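Local coordinates for protein glucosamine kinase (PDB 6HWJ) that catalyses the ATP- and magnesium-dependent phosphorylation of D-glucosamine to D-glucosamine 6-phosphate and, to a lesser extent, acts on glucose, at residues G158-P166 and G311-D319; A220-A231 and F376-L387. One frame throughout, in Å; residues are numbered along the deposited sequence.

Contact 1: G158-P166 and G311-D319; sequences GGFTEMPRP and GRYAVVDFD. With MG (magnesium ion), chain F; MG (magnesium ion), chain C.
The backbones of E162 and V315 meet where the loop after helix 148-157 crosses edge strand 312-315. The touching parts run 75° apart, so no sheet pairing develops. One backbone bond joins them: V315 N gives its proton to E162 O at 2.9 Å, nearly straight at 165°. A314 CA adds a CH...O contact to the same oxygen at 3.3 Å. E162 is the centre of an inverse gamma turn.

The side chains pack around this point. V315 CG1, held between its own backbone N and carbonyl carbon (chi1 56°), reaches the edge of the F160 ring, 3.7 Å from F160 CE2. One residue further along, the P164 ring crosses the V316 side chain at about a right angle, with P164 CG 3.6 Å from V316 CG1. A314 CB rests against M163 CA at 3.8 Å. The E162 side chain lies alongside Y313, its carboxylate nearly perpendicular to the ring. E162 OE2 forms a salt bridge with R228 NH1.

Just past V316, the D317 carboxylate bridges two magnesium ions. D317 OD1 binds one and D317 OD2 the other, each at 2.2 Å. Q305 OE1 is a further ligand of the ion on D317 OD2. Water 1, a ligand of the first ion, also donates to D317 OD2. The two metal bonds fix the rotation of the carboxylate. The contact thus fastens the loop to strand 312-315 by one backbone bond and apolar side chains, just before the chain turns into the metal site of the kinase.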
loop_
_atom_site.group_PDB
_atom_site.type_symbol
_atom_site.label_atom_id
_atom_site.label_comp_id
_atom_site.label_asym_id
_atom_site.label_seq_id
_atom_site.Cartn_x
_atom_site.Cartn_y
_atom_site.Cartn_z
ATOM N N GLY A 158 6.741 17.163 1.056
ATOM C CA GLY A 158 6.092 17.858 -0.023
ATOM C C GLY A 158 4.819 18.584 0.350
ATOM O O GLY A 158 4.140 19.095 -0.544
ATOM N N GLY A 159 4.468 18.638 1.633
ATOM C CA GLY A 159 3.262 19.308 2.061
ATOM C C GLY A 159 1.984 18.528 1.875
ATOM O O GLY A 159 0.909 19.071 2.127
ATOM N N PHE A 160 2.059 17.281 1.417
ATOM C CA PHE A 160 0.872 16.438 1.303
ATOM C C PHE A 160 0.337 16.082 2.690
ATOM O O PHE A 160 1.077 15.581 3.541
ATOM C CB PHE A 160 1.241 15.187 0.513
ATOM C CG PHE A 160 0.105 14.253 0.261
ATOM C CD1 PHE A 160 -0.737 14.438 -0.827
ATOM C CD2 PHE A 160 -0.108 13.165 1.094
ATOM C CE1 PHE A 160 -1.776 13.546 -1.070
ATOM C CE2 PHE A 160 -1.151 12.295 0.871
ATOM C CZ PHE A 160 -1.981 12.487 -0.232
ATOM N N THR A 161 -0.954 16.342 2.918
ATOM C CA THR A 161 -1.565 16.097 4.230
ATOM C C THR A 161 -2.741 15.133 4.192
ATOM O O THR A 161 -3.328 14.860 5.243
ATOM C CB THR A 161 -2.040 17.411 4.874
ATOM O OG1 THR A 161 -3.077 18.014 4.071
ATOM C CG2 THR A 161 -0.878 18.383 5.008
ATOM N N GLU A 162 -3.117 14.608 3.019
ATOM C CA GLU A 162 -4.271 13.708 2.945
ATOM C C GLU A 162 -3.829 12.271 3.219
ATOM O O GLU A 162 -3.920 11.376 2.393
ATOM C CB GLU A 162 -4.963 13.849 1.599
ATOM C CG GLU A 162 -5.795 15.122 1.518
ATOM C CD GLU A 162 -6.369 15.344 0.150
ATOM O OE1 GLU A 162 -7.528 14.946 -0.077
ATOM O OE2 GLU A 162 -5.642 15.904 -0.695
ATOM N N MET A 163 -3.312 12.100 4.434
ATOM C CA MET A 163 -2.850 10.838 4.979
ATOM C C MET A 163 -2.815 10.996 6.501
ATOM O O MET A 163 -2.748 12.121 6.993
ATOM C CB MET A 163 -1.459 10.478 4.444
ATOM C CG MET A 163 -0.398 11.501 4.746
ATOM S SD MET A 163 1.259 10.988 4.205
ATOM C CE MET A 163 2.188 12.465 4.496
ATOM N N PRO A 164 -2.849 9.902 7.258
ATOM C CA PRO A 164 -2.654 10.029 8.710
ATOM C C PRO A 164 -1.381 10.821 8.963
ATOM O O PRO A 164 -0.329 10.528 8.382
ATOM C CB PRO A 164 -2.539 8.580 9.193
ATOM C CG PRO A 164 -3.164 7.747 8.121
ATOM C CD PRO A 164 -2.871 8.495 6.825
ATOM N N ARG A 165 -1.488 11.869 9.780
ATOM C CA ARG A 165 -0.346 12.734 9.987
ATOM C C ARG A 165 0.857 11.897 10.447
ATOM O O ARG A 165 0.742 11.137 11.410
ATOM C CB ARG A 165 -0.656 13.815 11.033
ATOM C CG ARG A 165 0.523 14.766 11.256
ATOM C CD ARG A 165 0.489 15.403 12.631
ATOM N NE ARG A 165 -0.415 16.546 12.694
ATOM C CZ ARG A 165 -0.052 17.810 12.490
ATOM N NH1 ARG A 165 -0.958 18.772 12.576
ATOM N NH2 ARG A 165 1.204 18.114 12.197
ATOM N N PRO A 166 2.006 12.007 9.786
ATOM C CA PRO A 166 3.194 11.297 10.265
ATOM C C PRO A 166 3.765 11.971 11.496
ATOM O O PRO A 166 3.897 13.196 11.545
ATOM C CB PRO A 166 4.162 11.375 9.078
ATOM C CG PRO A 166 3.788 12.640 8.410
ATOM C CD PRO A 166 2.286 12.764 8.544
ATOM N N GLY A 311 -15.516 14.275 5.941
ATOM C CA GLY A 311 -15.113 14.972 4.742
ATOM C C GLY A 311 -13.624 15.031 4.508
ATOM O O GLY A 311 -13.200 15.629 3.514
ATOM N N ARG A 312 -12.818 14.407 5.372
ATOM C CA ARG A 312 -11.373 14.349 5.214
ATOM C C ARG A 312 -10.970 12.994 4.645
ATOM O O ARG A 312 -11.455 11.954 5.119
ATOM C CB ARG A 312 -10.680 14.573 6.559
ATOM C CG ARG A 312 -10.845 15.975 7.121
ATOM C CD ARG A 312 -10.215 16.079 8.492
ATOM N NE ARG A 312 -9.887 17.457 8.846
ATOM C CZ ARG A 312 -10.762 18.345 9.314
ATOM N NH1 ARG A 312 -10.362 19.577 9.608
ATOM N NH2 ARG A 312 -12.033 18.005 9.483
ATOM N N TYR A 313 -10.089 13.013 3.635
ATOM C CA TYR A 313 -9.593 11.807 2.983
ATOM C C TYR A 313 -8.140 11.558 3.372
ATOM O O TYR A 313 -7.345 12.498 3.448
ATOM C CB TYR A 313 -9.692 11.936 1.449
ATOM C CG TYR A 313 -11.106 11.987 0.937
ATOM C CD1 TYR A 313 -11.896 13.109 1.113
ATOM C CD2 TYR A 313 -11.657 10.891 0.291
ATOM C CE1 TYR A 313 -13.216 13.150 0.641
ATOM C CE2 TYR A 313 -12.959 10.920 -0.188
ATOM C CZ TYR A 313 -13.722 12.041 -0.025
ATOM O OH TYR A 313 -15.020 12.028 -0.489
ATOM N N ALA A 314 -7.789 10.289 3.593
ATOM C CA ALA A 314 -6.447 9.923 4.039
ATOM C C ALA A 314 -6.024 8.628 3.356
ATOM O O ALA A 314 -6.696 7.611 3.510
ATOM C CB ALA A 314 -6.421 9.749 5.564
ATOM N N VAL A 315 -4.913 8.663 2.614
ATOM C CA VAL A 315 -4.399 7.476 1.931
ATOM C C VAL A 315 -3.447 6.749 2.871
ATOM O O VAL A 315 -2.703 7.376 3.649
ATOM C CB VAL A 315 -3.730 7.842 0.596
ATOM C CG1 VAL A 315 -2.634 8.858 0.790
ATOM C CG2 VAL A 315 -3.153 6.551 -0.072
ATOM N N VAL A 316 -3.497 5.416 2.842
ATOM C CA VAL A 316 -2.624 4.586 3.666
ATOM C C VAL A 316 -2.052 3.459 2.812
ATOM O O VAL A 316 -2.389 3.322 1.636
ATOM C CB VAL A 316 -3.359 4.008 4.884
ATOM C CG1 VAL A 316 -3.882 5.116 5.763
ATOM C CG2 VAL A 316 -4.513 3.137 4.428
ATOM N N ASP A 317 -1.162 2.660 3.424
ATOM C CA ASP A 317 -0.663 1.398 2.847
ATOM C C ASP A 317 0.327 1.652 1.713
ATOM O O ASP A 317 -0.009 1.486 0.538
ATOM C CB ASP A 317 -1.857 0.566 2.362
ATOM C CG ASP A 317 -1.518 -0.922 2.202
ATOM O OD1 ASP A 317 -0.324 -1.260 2.099
ATOM O OD2 ASP A 317 -2.472 -1.743 2.181
ATOM N N PHE A 318 1.564 2.017 2.060
ATOM C CA PHE A 318 2.594 2.361 1.093
ATOM C C PHE A 318 3.686 1.294 0.943
ATOM O O PHE A 318 4.803 1.615 0.512
ATOM C CB PHE A 318 3.224 3.691 1.485
ATOM C CG PHE A 318 2.367 4.888 1.135
ATOM C CD1 PHE A 318 2.358 5.385 -0.148
ATOM C CD2 PHE A 318 1.574 5.491 2.093
ATOM C CE1 PHE A 318 1.576 6.476 -0.481
ATOM C CE2 PHE A 318 0.789 6.576 1.768
ATOM C CZ PHE A 318 0.793 7.068 0.484
ATOM N N ASP A 319 3.370 0.035 1.263
ATOM C CA ASP A 319 4.348 -1.046 1.173
ATOM C C ASP A 319 4.610 -1.503 -0.255
ATOM O O ASP A 319 5.582 -2.229 -0.488
ATOM C CB ASP A 319 3.870 -2.260 1.977
ATOM C CG ASP A 319 3.958 -2.043 3.462
ATOM O OD1 ASP A 319 4.812 -1.245 3.898
ATOM O OD2 ASP A 319 3.171 -2.676 4.196
HETATM MG MG MG F . 0.363 -3.341 2.003
HETATM MG MG MG C . -4.638 -1.657 2.416
HETATM O O HOH W 1 -1.602 -4.002 1.500
HETATM O O HOH W 2 -6.849 -1.644 2.456
HETATM O O HOH W 3 -4.921 -0.397 3.998
HETATM O O HOH W 4 -4.895 -3.051 4.060
HETATM O O HOH W 5 0.179 -2.708 -0.092
#

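Contact 2: A220-A231 and F376-L387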
loop_
_atom_site.group_PDB
_atom_site.type_symbol
_atom_site.label_atom_id
_atom_site.label_comp_id
_atom_site.label_asym_id
_atom_site.label_seq_id
_atom_site.Cartn_x
_atom_site.Cartn_y
_atom_site.Cartn_z
ATOM N N ALA A 220 -13.916 13.167 -7.794
ATOM C CA ALA A 220 -13.093 14.339 -8.071
ATOM C C ALA A 220 -12.112 14.606 -6.950
ATOM O O ALA A 220 -10.964 14.998 -7.200
ATOM C CB ALA A 220 -13.970 15.579 -8.310
ATOM N N GLN A 221 -12.541 14.437 -5.696
ATOM C CA GLN A 221 -11.610 14.631 -4.588
ATOM C C GLN A 221 -10.494 13.590 -4.613
ATOM O O GLN A 221 -9.339 13.914 -4.312
ATOM C CB GLN A 221 -12.372 14.598 -3.269
ATOM C CG GLN A 221 -13.452 15.654 -3.219
ATOM C CD GLN A 221 -14.048 15.842 -1.832
ATOM O OE1 GLN A 221 -15.018 15.190 -1.474
ATOM N NE2 GLN A 221 -13.459 16.716 -1.063
ATOM N N LEU A 222 -10.816 12.353 -4.993
ATOM C CA LEU A 222 -9.796 11.320 -5.144
ATOM C C LEU A 222 -8.804 11.683 -6.241
ATOM O O LEU A 222 -7.596 11.457 -6.100
ATOM C CB LEU A 222 -10.439 9.969 -5.442
ATOM C CG LEU A 222 -11.180 9.317 -4.285
ATOM C CD1 LEU A 222 -11.934 8.087 -4.736
ATOM C CD2 LEU A 222 -10.220 8.959 -3.183
ATOM N N GLY A 223 -9.288 12.254 -7.339
ATOM C CA GLY A 223 -8.386 12.678 -8.395
ATOM C C GLY A 223 -7.447 13.773 -7.937
ATOM O O GLY A 223 -6.257 13.749 -8.237
ATOM N N THR A 224 -7.970 14.756 -7.204
ATOM C CA THR A 224 -7.116 15.800 -6.656
ATOM C C THR A 224 -6.099 15.223 -5.673
ATOM O O THR A 224 -4.918 15.614 -5.683
ATOM C CB THR A 224 -7.998 16.884 -6.000
ATOM O OG1 THR A 224 -8.688 17.613 -7.024
ATOM C CG2 THR A 224 -7.173 17.835 -5.169
ATOM N N LEU A 225 -6.525 14.285 -4.832
ATOM C CA LEU A 225 -5.617 13.678 -3.859
ATOM C C LEU A 225 -4.478 12.941 -4.555
ATOM O O LEU A 225 -3.305 13.100 -4.188
ATOM C CB LEU A 225 -6.400 12.720 -2.936
ATOM C CG LEU A 225 -5.622 11.932 -1.876
ATOM C CD1 LEU A 225 -6.555 11.470 -0.760
ATOM C CD2 LEU A 225 -4.933 10.685 -2.477
ATOM N N THR A 226 -4.808 12.138 -5.565
ATOM C CA THR A 226 -3.816 11.384 -6.316
ATOM C C THR A 226 -2.804 12.309 -6.987
ATOM O O THR A 226 -1.607 12.004 -7.013
ATOM C CB THR A 226 -4.511 10.517 -7.369
ATOM O OG1 THR A 226 -5.555 9.744 -6.756
ATOM C CG2 THR A 226 -3.506 9.582 -8.050
ATOM N N ALA A 227 -3.267 13.448 -7.514
ATOM C CA ALA A 227 -2.365 14.402 -8.156
ATOM C C ALA A 227 -1.450 15.082 -7.146
ATOM O O ALA A 227 -0.246 15.257 -7.401
ATOM C CB ALA A 227 -3.163 15.450 -8.940
ATOM N N ARG A 228 -1.994 15.470 -5.992
ATOM C CA ARG A 228 -1.167 16.028 -4.928
ATOM C C ARG A 228 -0.138 15.004 -4.452
ATOM O O ARG A 228 1.024 15.348 -4.183
ATOM C CB ARG A 228 -2.045 16.479 -3.759
ATOM C CG ARG A 228 -2.954 17.667 -4.071
ATOM C CD ARG A 228 -3.959 17.894 -2.936
ATOM N NE ARG A 228 -4.724 19.126 -3.158
ATOM C CZ ARG A 228 -5.773 19.500 -2.427
ATOM N NH1 ARG A 228 -6.212 18.730 -1.434
ATOM N NH2 ARG A 228 -6.393 20.637 -2.698
ATOM N N MET A 229 -0.569 13.755 -4.292
ATOM C CA MET A 229 0.331 12.673 -3.896
ATOM C C MET A 229 1.462 12.510 -4.910
ATOM O O MET A 229 2.648 12.515 -4.541
ATOM C CB MET A 229 -0.477 11.376 -3.751
ATOM C CG MET A 229 0.316 10.172 -3.261
ATOM S SD MET A 229 -0.729 8.679 -3.187
ATOM C CE MET A 229 -0.815 8.247 -4.922
ATOM N N HIS A 230 1.119 12.412 -6.205
ATOM C CA HIS A 230 2.155 12.206 -7.217
ATOM C C HIS A 230 3.101 13.399 -7.320
ATOM O O HIS A 230 4.314 13.229 -7.476
ATOM C CB HIS A 230 1.519 11.914 -8.578
ATOM C CG HIS A 230 0.922 10.553 -8.682
ATOM N ND1 HIS A 230 -0.006 10.219 -9.646
ATOM C CD2 HIS A 230 1.126 9.434 -7.952
ATOM C CE1 HIS A 230 -0.344 8.953 -9.497
ATOM N NE2 HIS A 230 0.326 8.459 -8.471
ATOM N N ALA A 231 2.571 14.616 -7.239
ATOM C CA ALA A 231 3.422 15.795 -7.323
ATOM C C ALA A 231 4.464 15.792 -6.216
ATOM O O ALA A 231 5.618 16.168 -6.439
ATOM C CB ALA A 231 2.575 17.069 -7.264
ATOM N N PHE A 376 -12.735 11.908 -11.952
ATOM C CA PHE A 376 -11.424 11.647 -11.378
ATOM C C PHE A 376 -10.316 12.183 -12.268
ATOM O O PHE A 376 -9.447 12.929 -11.812
ATOM C CB PHE A 376 -11.233 10.140 -11.152
ATOM C CG PHE A 376 -9.884 9.780 -10.605
ATOM C CD1 PHE A 376 -8.794 9.644 -11.445
ATOM C CD2 PHE A 376 -9.705 9.593 -9.242
ATOM C CE1 PHE A 376 -7.553 9.340 -10.939
ATOM C CE2 PHE A 376 -8.475 9.253 -8.739
ATOM C CZ PHE A 376 -7.388 9.146 -9.584
ATOM N N LEU A 377 -10.321 11.791 -13.550
ATOM C CA LEU A 377 -9.265 12.207 -14.468
ATOM C C LEU A 377 -9.214 13.724 -14.645
ATOM O O LEU A 377 -8.126 14.311 -14.690
ATOM C CB LEU A 377 -9.469 11.528 -15.822
ATOM C CG LEU A 377 -9.171 10.037 -15.874
ATOM C CD1 LEU A 377 -9.560 9.463 -17.226
ATOM C CD2 LEU A 377 -7.697 9.761 -15.580
ATOM N N ASP A 378 -10.376 14.375 -14.783
ATOM C CA ASP A 378 -10.389 15.829 -14.934
ATOM C C ASP A 378 -9.781 16.514 -13.715
ATOM O O ASP A 378 -8.931 17.408 -13.843
ATOM C CB ASP A 378 -11.817 16.319 -15.176
ATOM C CG ASP A 378 -12.338 15.934 -16.547
ATOM O OD1 ASP A 378 -11.564 15.367 -17.353
ATOM O OD2 ASP A 378 -13.526 16.194 -16.821
ATOM N N ALA A 379 -10.197 16.099 -12.514
ATOM C CA ALA A 379 -9.624 16.666 -11.297
ATOM C C ALA A 379 -8.137 16.369 -11.202
ATOM O O ALA A 379 -7.340 17.240 -10.838
ATOM C CB ALA A 379 -10.370 16.120 -10.079
ATOM N N TYR A 380 -7.740 15.136 -11.531
ATOM C CA TYR A 380 -6.330 14.767 -11.492
ATOM C C TYR A 380 -5.504 15.630 -12.440
ATOM O O TYR A 380 -4.467 16.184 -12.047
ATOM C CB TYR A 380 -6.192 13.279 -11.816
ATOM C CG TYR A 380 -4.766 12.752 -11.834
ATOM C CD1 TYR A 380 -4.089 12.474 -10.655
ATOM C CD2 TYR A 380 -4.118 12.512 -13.049
ATOM C CE1 TYR A 380 -2.777 11.979 -10.678
ATOM C CE2 TYR A 380 -2.821 12.023 -13.092
ATOM C CZ TYR A 380 -2.151 11.754 -11.915
ATOM O OH TYR A 380 -0.872 11.285 -11.978
ATOM N N ARG A 381 -5.946 15.761 -13.688
ATOM C CA ARG A 381 -5.228 16.586 -14.663
ATOM C C ARG A 381 -5.206 18.050 -14.250
ATOM O O ARG A 381 -4.161 18.711 -14.320
ATOM C CB ARG A 381 -5.863 16.461 -16.053
ATOM C CG ARG A 381 -5.539 15.165 -16.794
ATOM C CD ARG A 381 -5.871 15.295 -18.276
ATOM N NE ARG A 381 -5.506 14.110 -19.041
ATOM C CZ ARG A 381 -6.354 13.140 -19.373
ATOM N NH1 ARG A 381 -7.631 13.202 -19.006
ATOM N NH2 ARG A 381 -5.926 12.103 -20.072
ATOM N N THR A 382 -6.359 18.584 -13.819
ATOM C CA THR A 382 -6.411 19.983 -13.394
ATOM C C THR A 382 -5.470 20.235 -12.220
ATOM O O THR A 382 -4.771 21.253 -12.182
ATOM C CB THR A 382 -7.841 20.372 -13.024
ATOM O OG1 THR A 382 -8.706 20.119 -14.127
ATOM C CG2 THR A 382 -7.933 21.858 -12.671
ATOM N N THR A 383 -5.443 19.323 -11.250
ATOM C CA THR A 383 -4.569 19.506 -10.091
ATOM C C THR A 383 -3.098 19.377 -10.473
ATOM O O THR A 383 -2.269 20.214 -10.069
ATOM C CB THR A 383 -4.950 18.521 -8.994
ATOM O OG1 THR A 383 -6.304 18.759 -8.592
ATOM C CG2 THR A 383 -4.036 18.680 -7.768
ATOM N N LEU A 384 -2.748 18.368 -11.288
ATOM C CA LEU A 384 -1.368 18.291 -11.767
ATOM C C LEU A 384 -0.950 19.596 -12.446
ATOM O O LEU A 384 0.170 20.081 -12.248
ATOM C CB LEU A 384 -1.181 17.136 -12.737
ATOM C CG LEU A 384 -1.112 15.724 -12.167
ATOM C CD1 LEU A 384 -0.759 14.734 -13.297
ATOM C CD2 LEU A 384 -0.100 15.608 -11.042
ATOM N N ALA A 385 -1.840 20.180 -13.258
ATOM C CA ALA A 385 -1.495 21.417 -13.947
ATOM C C ALA A 385 -1.351 22.572 -12.954
ATOM O O ALA A 385 -0.415 23.373 -13.050
ATOM C CB ALA A 385 -2.551 21.747 -15.007
ATOM N N ARG A 386 -2.262 22.665 -11.989
ATOM C CA ARG A 386 -2.143 23.682 -10.945
ATOM C C ARG A 386 -0.827 23.559 -10.186
ATOM O O ARG A 386 -0.276 24.563 -9.726
ATOM C CB ARG A 386 -3.322 23.562 -9.985
ATOM C CG ARG A 386 -3.438 24.669 -8.979
ATOM C CD ARG A 386 -4.715 24.514 -8.140
ATOM N NE ARG A 386 -5.050 25.753 -7.443
ATOM C CZ ARG A 386 -6.124 25.915 -6.673
ATOM N NH1 ARG A 386 -6.981 24.916 -6.502
ATOM N NH2 ARG A 386 -6.340 27.085 -6.080
ATOM N N LEU A 387 -0.308 22.345 -10.043
ATOM C CA LEU A 387 0.952 22.110 -9.356
ATOM C C LEU A 387 2.146 22.074 -10.309
ATOM O O LEU A 387 3.244 21.707 -9.887
ATOM C CB LEU A 387 0.883 20.787 -8.571
ATOM C CG LEU A 387 -0.231 20.725 -7.527
ATOM C CD1 LEU A 387 -0.325 19.345 -6.914
ATOM C CD2 LEU A 387 -0.016 21.771 -6.439
#
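The F376 ring lies against G223. One face takes G223 CA, a CH-pi contact with 3.6 Å from that carbon to the ring centroid. L222 CB and T226 OG1 lie at the ring edge. Y380 presents its edge to G223 O and to H230 ND1, while L384 CG of its own helix is over one face, offset toward the rim. H230 and Y380 meet rim to rim with planes at 90°. H230 ND1 and Y380 OH are hydrogen-bonded at 2.7 Å, and either may be the donor. T226 O lies over one face of the H230 ring.

Y380 is a knob in the hole formed by G223, T226, A227 and H230. Its CG is anti to the backbone N (chi1 179°), which carries the ring across the other helix. G223, without a side chain, lies where the axes approach to 7.0 Å, crossing at -36°; its CA is close to F376 O in a CH...O contact. A227 CB fits between T383 CG2, at 3.5 Å, and L384 CD2. L222 O accepts from both T226 OG1, at 2.7 Å, and T226 N, which reach it from opposite faces of its plane.

H230 NE2 bonds to D338, and F376 and Y380 also touch helix 335-356. That helix therefore packs beside both members of the pair. Elsewhere on helix 212-234, Q221 and L225 meet Y313 of strand 312-315.

In the fold
From the N terminus, the chain first passes through 158-166, the loop between helix 148-157 and strand 166-172, and then 220-231 on helix 212-234. Contact 1 closes its loop at 311-319, and contact 2 closes later at 376-387. Each spans 144 intervening residues. The segments alternate, so the two contacts cross rather than nest. Their centres lie 14 Å apart, and they touch directly: F160 packs on helix 212-234 near M229 and L225. Contact 1 ties the loop that enters the six-stranded sheet to strand 312-315, whose following loop binds the magnesium ions. Contact 2 joins helix 212-234 to helix 362-386, so helix 212-234 takes part in contact 2 and also packs against contact 1.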